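Local atomic coordinates of WZI (Escherichia coli, PDB entry 2YNK), a protein that binds carbohydrate as an outer-membrane beta-barrel lectin and underpins assembly of the group 1 capsule. Residues Arg70-Ser76 and Asp93-Ala99; Gln382-Leu388 and Gly412-Ser418; Arg426-Trp432 and Gly445-Glu451. Numbering follows the deposited sequence.

In the fold
All three contacts are antiparallel strand pairings in the wall of one closed beta-barrel. Along the chain they come in the order 1, 2, 3, but around the wall the six strands are consecutive: 382-388, 412-418, 426-432, 445-451, 70-76, 93-99. Interactions 2 and 3, centres about 10 Å apart, meet where Trp417 O faces Thr429 N at 2.8 Å. Interactions 3 and 1, centres about 11 Å apart, meet where the last strand, 444-454, pairs with the first, 69-76, Thr75 O lying 2.9 Å from Ala448 N. Interactions 1 and 2, centres about 20 Å apart, do not touch. Together they form one section of wall across the closing seam, bordered by dodecane, consistent with a lipid-facing surface.

Interaction 1 of 3, residues Arg70-Ser76 and Asp93-Ala99; sequences RVTGYTS and DNSLGLA. With D12 (dodecane), chain H; D12 (dodecane), chain I.
The first two strands of the outer-membrane barrel meet here, bordering two dodecane sites. Strands 70-76 and 95-99 are extended and antiparallel (170°, axes 4.6 Å apart); at Asp93-Asn94 the chain turns a corner. Three hydrogen-bonded pairs set the register: Arg70 N to Ala99 O and Ala99 N to Arg70 O are both 3.0 Å, Thr72 N to Gly97 O 2.8 Å and Gly97 N to Thr72 O 2.7 Å, Tyr74 N to Ser95 O 3.1 Å and Ser95 N to Tyr74 O 2.8 Å. Thr72 (p) needs glycine opposite: a CB on Gly97 would clash with Thr72 OG1. On the face shared with Leu96, Val71 CG2 reaches Leu98 CD2 at 3.4 Å. Ser76 OG (p) donates to Asp93 O at 2.8 Å, while Arg120 binds Asp93 and the Tyr74 hydroxyl. C9 of the chain H dodecane lies 3.2 Å from Thr75 OG1, C2 of the chain I one 3.9 Å from Thr75 CG2. The Val71 and Leu98 face is thus probably lipid-facing, the polar Thr72, Tyr74 and Ser95 side interior.

Interaction 2 of 3, residues Gln382-Leu388 and Gly412-Ser418; sequences QRWSTRL and GIQLGWS
Trp417 turns the edge of its five-membered ring toward the face of the Trp384 six-membered ring, an edge-to-face pair with centroids 4.3 Å apart and planes at 55°. The t rotamer of Trp417 and the m rotamer of Trp384 bring the indoles together from a non-hydrogen-bonded pair of two extended, antiparallel barrel strands, 383-388 and 412-418, whose axes approach to 4.6 Å at 169°. Arg383 with Ser418, Ser385 with Gly416 and Arg387 with Gln414 are the hydrogen-bonded pairs: Arg383 N to Ser418 O is 2.9 Å, Ser385 N to Gly416 O 3.0 Å and Gln414 N to Arg387 O 2.7 Å, while the return bond Arg387 N to Gln414 O is weak at 2.8 Å. Gly416 suits its place because a CB there would run into Ser385 OG.

The tryptophans share their face with Thr386, Leu415, Leu388 and Ile413, and bound dodecane touches Trp384 and Leu415, so this is probably the lipid-facing side. The opposite face is polar, and its charges are met from elsewhere: Arg383 by Asp13, Arg387 by Glu157, with Gln414 bonded to Ser430 on the next strand. Such a split suits a membrane barrel. Before the strand's start, the amide nitrogen of Gln382 bonds Asp380, while its m rotamer carries the amide oxygen into the plane of the indole, where Trp417 NE1 donates to Gln382 OE1 at 3.3 Å.

Interaction 3 of 3, residues Arg426-Trp432 and Gly445-Glu451; sequences RLNTSLW and GASAGIE. With D12 (dodecane), chain H.
Strands 426-432 and 445-451 form the closing hairpin of the barrel, antiparallel at 168° with axes 4.4 Å apart. Their backbones are extended, and each of the four hydrogen-bonded pairs makes both of its N-H...O bonds. Arg426 N reaches Glu451 O at 3.0 Å and Glu451 N reaches Arg426 O at 2.8 Å; Asn428 N to Gly449 O is 2.7 Å and Gly449 N to Asn428 O 2.6 Å; Ser430 N to Ser447 O is 3.1 Å and Ser447 N to Ser430 O 3.0 Å; Trp432 N to Gly445 O is 2.9 Å and Gly445 N to Trp432 O 3.1 Å. The intervening residues turn their amides to the flanking strands, Thr429 to Trp417 and Ala448 to Thr75.

Polar ends are met from outside the pair: Arg426 by Asp420 and the carbonyl of Asn381, Glu451 by Arg61, and Ser430 OG by Gln414. Trp432, in the p rotamer, folds back over Gly445, whose CA sits 4.0 Å from the centroid of the five-membered ring in a CH-pi contact; a CB on Gly445 would clash with Trp432 CZ2. Leu427, Leu431, Ala446, Ala448 and Ile450 make the other face largely apolar, and dodecane lies beside it; Thr429, also on it, spends its hydroxyl on the carbonyl of Trp417. On the polar face a water donates to Asn428 O at 2.9 Å and hydrogen-bonds Ser447 OG at 2.7 Å.

Interaction 1 of 3, residues Arg70-Ser76 and Asp93-Ala99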
# COMPACT_ATOMS: atom_id res chain seq x y z
N ARG A 70 -0.92 15.80 15.25
CA ARG A 70 -1.05 15.99 13.81
C ARG A 70 -2.50 16.08 13.36
O ARG A 70 -3.29 15.17 13.61
CB ARG A 70 -0.34 14.87 13.09
CG ARG A 70 0.03 15.23 11.66
CD ARG A 70 1.14 14.34 11.11
NE ARG A 70 0.66 13.40 10.10
CZ ARG A 70 0.67 13.64 8.79
NH1 ARG A 70 1.12 14.79 8.29
NH2 ARG A 70 0.23 12.70 7.96
N VAL A 71 -2.84 17.18 12.70
CA VAL A 71 -4.17 17.35 12.16
C VAL A 71 -4.12 17.16 10.66
O VAL A 71 -3.27 17.75 9.99
CB VAL A 71 -4.73 18.75 12.46
CG1 VAL A 71 -6.05 18.94 11.74
CG2 VAL A 71 -4.90 18.95 13.96
N THR A 72 -5.01 16.32 10.14
CA THR A 72 -5.10 16.07 8.71
C THR A 72 -6.53 16.27 8.22
O THR A 72 -7.49 16.10 8.98
CB THR A 72 -4.62 14.65 8.32
OG1 THR A 72 -5.48 13.67 8.92
CG2 THR A 72 -3.16 14.42 8.76
N GLY A 73 -6.64 16.65 6.95
CA GLY A 73 -7.91 17.00 6.35
C GLY A 73 -7.93 16.60 4.89
O GLY A 73 -6.89 16.62 4.22
N TYR A 74 -9.11 16.22 4.41
CA TYR A 74 -9.34 15.93 3.01
C TYR A 74 -10.73 16.42 2.65
O TYR A 74 -11.66 16.27 3.42
CB TYR A 74 -9.24 14.43 2.76
CG TYR A 74 -9.57 13.99 1.35
CD1 TYR A 74 -8.61 14.05 0.35
CD2 TYR A 74 -10.83 13.49 1.02
CE1 TYR A 74 -8.89 13.63 -0.94
CE2 TYR A 74 -11.12 13.07 -0.27
CZ TYR A 74 -10.15 13.14 -1.25
OH TYR A 74 -10.42 12.73 -2.53
N THR A 75 -10.86 17.03 1.48
CA THR A 75 -12.16 17.45 0.95
C THR A 75 -12.17 17.28 -0.56
O THR A 75 -11.12 17.39 -1.20
CB THR A 75 -12.46 18.92 1.29
OG1 THR A 75 -13.73 19.28 0.75
CG2 THR A 75 -11.38 19.84 0.71
N SER A 76 -13.34 17.01 -1.13
CA SER A 76 -13.44 16.77 -2.57
C SER A 76 -14.82 17.02 -3.15
O SER A 76 -15.82 17.11 -2.44
CB SER A 76 -13.01 15.34 -2.89
OG SER A 76 -13.82 14.41 -2.20
N ASP A 93 -15.71 11.47 1.07
CA ASP A 93 -15.52 12.71 0.30
C ASP A 93 -14.90 13.83 1.13
O ASP A 93 -14.20 14.69 0.59
CB ASP A 93 -16.85 13.20 -0.27
CG ASP A 93 -17.39 12.29 -1.36
OD1 ASP A 93 -16.58 11.65 -2.07
OD2 ASP A 93 -18.64 12.23 -1.52
N ASN A 94 -15.17 13.82 2.43
CA ASN A 94 -14.65 14.83 3.34
C ASN A 94 -14.23 14.16 4.62
O ASN A 94 -14.96 13.35 5.18
CB ASN A 94 -15.71 15.89 3.64
CG ASN A 94 -16.28 16.53 2.39
OD1 ASN A 94 -15.56 17.03 1.53
ND2 ASN A 94 -17.59 16.51 2.28
N SER A 95 -13.03 14.49 5.10
CA SER A 95 -12.47 13.81 6.25
C SER A 95 -11.71 14.79 7.12
O SER A 95 -11.25 15.83 6.65
CB SER A 95 -11.55 12.69 5.77
OG SER A 95 -11.64 11.55 6.61
N LEU A 96 -11.59 14.47 8.40
CA LEU A 96 -10.78 15.25 9.30
C LEU A 96 -10.19 14.33 10.34
O LEU A 96 -10.93 13.58 10.98
CB LEU A 96 -11.63 16.32 9.95
CG LEU A 96 -10.86 17.33 10.79
CD1 LEU A 96 -9.71 17.93 9.99
CD2 LEU A 96 -11.84 18.40 11.26
N GLY A 97 -8.87 14.38 10.50
CA GLY A 97 -8.14 13.46 11.37
C GLY A 97 -7.34 14.20 12.42
O GLY A 97 -6.67 15.18 12.11
N LEU A 98 -7.45 13.73 13.67
CA LEU A 98 -6.61 14.21 14.77
C LEU A 98 -5.84 13.03 15.34
O LEU A 98 -6.45 12.03 15.72
CB LEU A 98 -7.47 14.84 15.88
CG LEU A 98 -8.39 16.01 15.54
CD1 LEU A 98 -8.99 16.59 16.81
CD2 LEU A 98 -7.67 17.10 14.75
N ALA A 99 -4.52 13.14 15.40
CA ALA A 99 -3.67 12.06 15.90
C ALA A 99 -2.69 12.53 16.98
O ALA A 99 -2.03 13.55 16.83
CB ALA A 99 -2.92 11.41 14.76
C1 D12 H . -7.68 22.46 -8.49
C2 D12 H . -7.84 21.86 -7.10
C3 D12 H . -9.08 22.38 -6.35
C4 D12 H . -9.47 21.47 -5.18
C5 D12 H . -10.71 21.99 -4.43
C6 D12 H . -11.81 20.93 -4.23
C7 D12 H . -12.73 21.32 -3.08
C8 D12 H . -14.16 20.81 -3.26
C9 D12 H . -14.86 20.59 -1.92
C10 D12 H . -16.38 20.75 -2.02
C11 D12 H . -17.12 20.33 -0.75
C12 D12 H . -18.17 21.35 -0.39
C1 D12 I . -8.54 21.76 2.71
C2 D12 I . -8.92 20.62 3.64
C3 D12 I . -10.18 20.96 4.44
C4 D12 I . -10.90 19.71 4.95
C5 D12 I . -12.27 20.05 5.55
C6 D12 I . -13.18 18.82 5.66
C7 D12 I . -13.98 18.81 6.97
C8 D12 I . -15.10 17.77 6.95
C9 D12 I . -15.60 17.44 8.36
C10 D12 I . -16.62 16.30 8.36
C11 D12 I . -18.05 16.82 8.45
C12 D12 I . -18.43 17.21 9.87

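Interaction 2 of 3, residues Gln382-Leu388 and Gly412-Ser418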
# COMPACT_ATOMS: atom_id res chain seq x y z
N GLN A 382 8.17 20.93 -3.75
CA GLN A 382 6.92 20.95 -4.48
C GLN A 382 6.92 19.70 -5.34
O GLN A 382 7.97 19.30 -5.82
CB GLN A 382 6.83 22.18 -5.37
CG GLN A 382 6.62 23.47 -4.61
CD GLN A 382 6.48 24.66 -5.54
OE1 GLN A 382 5.60 24.69 -6.40
NE2 GLN A 382 7.37 25.64 -5.39
N ARG A 383 5.76 19.07 -5.54
CA ARG A 383 5.71 17.86 -6.34
C ARG A 383 4.58 17.92 -7.36
O ARG A 383 3.41 17.94 -6.99
CB ARG A 383 5.53 16.63 -5.46
CG ARG A 383 6.26 16.69 -4.13
CD ARG A 383 6.29 15.33 -3.46
NE ARG A 383 7.30 15.27 -2.42
CZ ARG A 383 7.83 14.15 -1.93
NH1 ARG A 383 7.45 12.95 -2.36
NH2 ARG A 383 8.77 14.24 -0.99
N TRP A 384 4.95 17.94 -8.64
CA TRP A 384 3.99 17.93 -9.73
C TRP A 384 3.85 16.55 -10.25
O TRP A 384 4.85 15.86 -10.42
CB TRP A 384 4.47 18.82 -10.85
CG TRP A 384 4.81 20.18 -10.35
CD1 TRP A 384 6.02 20.63 -9.84
CD2 TRP A 384 3.91 21.33 -10.28
NE1 TRP A 384 5.94 21.94 -9.47
CE2 TRP A 384 4.70 22.43 -9.71
CE3 TRP A 384 2.58 21.56 -10.60
CZ2 TRP A 384 4.16 23.68 -9.49
CZ3 TRP A 384 2.05 22.83 -10.38
CH2 TRP A 384 2.82 23.86 -9.83
N SER A 385 2.63 16.12 -10.53
CA SER A 385 2.42 14.78 -11.04
C SER A 385 1.42 14.74 -12.18
O SER A 385 0.58 15.63 -12.32
CB SER A 385 1.99 13.84 -9.90
OG SER A 385 1.44 14.57 -8.83
N THR A 386 1.55 13.72 -13.02
CA THR A 386 0.59 13.46 -14.07
C THR A 386 0.38 11.96 -14.18
O THR A 386 1.33 11.18 -14.09
CB THR A 386 1.05 14.04 -15.41
OG1 THR A 386 1.13 15.46 -15.27
CG2 THR A 386 0.06 13.69 -16.52
N ARG A 387 -0.88 11.56 -14.36
CA ARG A 387 -1.22 10.15 -14.35
C ARG A 387 -2.27 9.83 -15.39
O ARG A 387 -3.34 10.41 -15.39
CB ARG A 387 -1.74 9.78 -12.98
CG ARG A 387 -2.14 8.33 -12.87
CD ARG A 387 -2.17 7.87 -11.43
NE ARG A 387 -2.90 6.60 -11.33
CZ ARG A 387 -4.22 6.49 -11.16
NH1 ARG A 387 -5.00 7.56 -11.03
NH2 ARG A 387 -4.76 5.29 -11.09
N LEU A 388 -1.94 8.91 -16.30
CA LEU A 388 -2.90 8.39 -17.27
C LEU A 388 -3.25 6.96 -16.89
O LEU A 388 -2.42 6.22 -16.35
CB LEU A 388 -2.32 8.42 -18.68
CG LEU A 388 -2.05 9.79 -19.29
CD1 LEU A 388 -1.19 9.67 -20.54
CD2 LEU A 388 -3.36 10.51 -19.62
N GLY A 412 -8.83 7.82 -18.10
CA GLY A 412 -8.70 8.99 -17.25
C GLY A 412 -7.30 9.58 -17.16
O GLY A 412 -6.30 8.89 -17.35
N ILE A 413 -7.27 10.87 -16.84
CA ILE A 413 -6.06 11.63 -16.58
C ILE A 413 -6.18 12.25 -15.20
O ILE A 413 -7.26 12.72 -14.81
CB ILE A 413 -5.86 12.74 -17.64
CG1 ILE A 413 -4.55 13.51 -17.40
CG2 ILE A 413 -7.05 13.69 -17.66
CD1 ILE A 413 -4.15 14.43 -18.54
N GLN A 414 -5.09 12.26 -14.43
CA GLN A 414 -5.11 12.84 -13.10
C GLN A 414 -3.83 13.64 -12.87
O GLN A 414 -2.72 13.11 -12.98
CB GLN A 414 -5.27 11.75 -12.05
CG GLN A 414 -5.43 12.25 -10.63
CD GLN A 414 -5.99 11.21 -9.68
OE1 GLN A 414 -6.04 10.01 -9.99
NE2 GLN A 414 -6.43 11.65 -8.51
N LEU A 415 -4.00 14.93 -12.59
CA LEU A 415 -2.89 15.82 -12.29
C LEU A 415 -2.85 16.01 -10.78
O LEU A 415 -3.88 15.90 -10.11
CB LEU A 415 -3.06 17.17 -12.97
CG LEU A 415 -3.26 17.17 -14.49
CD1 LEU A 415 -3.20 18.60 -15.02
CD2 LEU A 415 -2.24 16.29 -15.20
N GLY A 416 -1.66 16.29 -10.26
CA GLY A 416 -1.49 16.55 -8.83
C GLY A 416 -0.46 17.62 -8.54
O GLY A 416 0.46 17.84 -9.32
N TRP A 417 -0.64 18.30 -7.41
CA TRP A 417 0.36 19.21 -6.87
C TRP A 417 0.39 19.08 -5.37
O TRP A 417 -0.66 19.03 -4.71
CB TRP A 417 0.09 20.65 -7.25
CG TRP A 417 1.06 21.61 -6.60
CD1 TRP A 417 2.32 21.96 -7.05
CD2 TRP A 417 0.88 22.35 -5.35
NE1 TRP A 417 2.92 22.85 -6.19
CE2 TRP A 417 2.11 23.12 -5.15
CE3 TRP A 417 -0.13 22.45 -4.41
CZ2 TRP A 417 2.28 23.96 -4.06
CZ3 TRP A 417 0.06 23.29 -3.31
CH2 TRP A 417 1.24 24.03 -3.14
N SER A 418 1.62 19.01 -4.85
CA SER A 418 1.89 18.89 -3.42
C SER A 418 2.84 20.03 -3.07
O SER A 418 3.77 20.32 -3.83
CB SER A 418 2.55 17.54 -3.16
OG SER A 418 2.68 17.25 -1.77

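Interaction 3 of 3, residues Arg426-Trp432 and Gly445-Glu451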
# COMPACT_ATOMS: atom_id res chain seq x y z
N ARG A 426 1.34 21.52 5.05
CA ARG A 426 1.39 21.02 3.67
C ARG A 426 0.01 20.77 3.07
O ARG A 426 -0.89 20.25 3.72
CB ARG A 426 2.21 19.73 3.58
CG ARG A 426 2.58 19.34 2.16
CD ARG A 426 3.54 18.16 2.14
NE ARG A 426 4.08 17.87 0.81
CZ ARG A 426 5.03 18.57 0.20
NH1 ARG A 426 5.54 19.65 0.77
NH2 ARG A 426 5.45 18.22 -1.00
N LEU A 427 -0.10 21.11 1.79
CA LEU A 427 -1.33 21.07 1.04
C LEU A 427 -1.17 20.09 -0.12
O LEU A 427 -0.12 20.07 -0.77
CB LEU A 427 -1.59 22.49 0.52
CG LEU A 427 -2.92 22.85 -0.15
CD1 LEU A 427 -4.09 22.64 0.79
CD2 LEU A 427 -2.84 24.29 -0.63
N ASN A 428 -2.19 19.27 -0.38
CA ASN A 428 -2.15 18.25 -1.44
C ASN A 428 -3.38 18.34 -2.32
O ASN A 428 -4.46 17.98 -1.89
CB ASN A 428 -2.08 16.84 -0.85
CG ASN A 428 -0.64 16.35 -0.68
OD1 ASN A 428 0.20 17.06 -0.10
ND2 ASN A 428 -0.37 15.15 -1.16
N THR A 429 -3.21 18.79 -3.56
CA THR A 429 -4.34 18.92 -4.47
C THR A 429 -4.34 17.88 -5.58
O THR A 429 -3.31 17.27 -5.89
CB THR A 429 -4.36 20.31 -5.12
OG1 THR A 429 -3.03 20.65 -5.56
CG2 THR A 429 -4.84 21.35 -4.11
N SER A 430 -5.51 17.67 -6.16
CA SER A 430 -5.67 16.73 -7.26
C SER A 430 -6.79 17.21 -8.17
O SER A 430 -7.73 17.86 -7.70
CB SER A 430 -5.98 15.32 -6.74
OG SER A 430 -5.55 14.33 -7.67
N LEU A 431 -6.67 16.92 -9.45
CA LEU A 431 -7.64 17.32 -10.46
C LEU A 431 -7.73 16.21 -11.49
O LEU A 431 -6.70 15.75 -11.96
CB LEU A 431 -7.18 18.61 -11.13
CG LEU A 431 -8.11 19.20 -12.20
CD1 LEU A 431 -9.27 19.94 -11.56
CD2 LEU A 431 -7.32 20.13 -13.11
N TRP A 432 -8.93 15.77 -11.85
CA TRP A 432 -9.03 14.63 -12.77
C TRP A 432 -10.20 14.68 -13.73
O TRP A 432 -11.19 15.36 -13.47
CB TRP A 432 -9.07 13.33 -11.97
CG TRP A 432 -10.26 13.23 -11.05
CD1 TRP A 432 -11.55 12.78 -11.37
CD2 TRP A 432 -10.33 13.60 -9.63
NE1 TRP A 432 -12.37 12.84 -10.27
CE2 TRP A 432 -11.71 13.32 -9.21
CE3 TRP A 432 -9.43 14.11 -8.71
CZ2 TRP A 432 -12.14 13.54 -7.92
CZ3 TRP A 432 -9.88 14.34 -7.41
CH2 TRP A 432 -11.20 14.06 -7.02
N GLY A 445 -13.48 16.22 -11.49
CA GLY A 445 -13.47 16.51 -10.07
C GLY A 445 -12.11 16.95 -9.57
O GLY A 445 -11.10 16.83 -10.26
N ALA A 446 -12.09 17.45 -8.34
CA ALA A 446 -10.88 17.91 -7.71
C ALA A 446 -10.97 17.62 -6.23
O ALA A 446 -12.04 17.75 -5.63
CB ALA A 446 -10.68 19.39 -7.95
N SER A 447 -9.86 17.19 -5.64
CA SER A 447 -9.78 17.05 -4.19
C SER A 447 -8.66 17.94 -3.67
O SER A 447 -7.97 18.59 -4.45
CB SER A 447 -9.58 15.58 -3.79
OG SER A 447 -8.40 15.04 -4.33
N ALA A 448 -8.53 18.00 -2.35
CA ALA A 448 -7.49 18.80 -1.69
C ALA A 448 -7.34 18.32 -0.26
O ALA A 448 -8.33 18.20 0.46
CB ALA A 448 -7.83 20.28 -1.72
N GLY A 449 -6.10 18.03 0.14
CA GLY A 449 -5.80 17.61 1.50
C GLY A 449 -4.79 18.53 2.18
O GLY A 449 -4.08 19.29 1.53
N ILE A 450 -4.73 18.43 3.50
CA ILE A 450 -3.90 19.30 4.31
C ILE A 450 -3.26 18.52 5.46
O ILE A 450 -3.86 17.58 5.98
CB ILE A 450 -4.75 20.47 4.86
CG1 ILE A 450 -3.85 21.60 5.35
CG2 ILE A 450 -5.68 19.99 5.96
CD1 ILE A 450 -4.59 22.90 5.57
N GLU A 451 -2.04 18.89 5.82
CA GLU A 451 -1.31 18.27 6.93
C GLU A 451 -0.73 19.35 7.84
O GLU A 451 -0.00 20.23 7.36
CB GLU A 451 -0.16 17.42 6.41
CG GLU A 451 -0.55 16.25 5.52
CD GLU A 451 0.66 15.44 5.03
OE1 GLU A 451 1.76 16.02 4.93
OE2 GLU A 451 0.51 14.23 4.77
C1 D12 H . -7.68 22.46 -8.49
C2 D12 H . -7.84 21.86 -7.10
C3 D12 H . -9.08 22.38 -6.35
C4 D12 H . -9.47 21.47 -5.18
C5 D12 H . -10.71 21.99 -4.43
C6 D12 H . -11.81 20.93 -4.23
C7 D12 H . -12.73 21.32 -3.08
C8 D12 H . -14.16 20.81 -3.26
C9 D12 H . -14.86 20.59 -1.92
C10 D12 H . -16.38 20.75 -2.02
C11 D12 H . -17.12 20.33 -0.75
C12 D12 H . -18.17 21.35 -0.39
O HOH W 1 -6.07 16.01 -3.30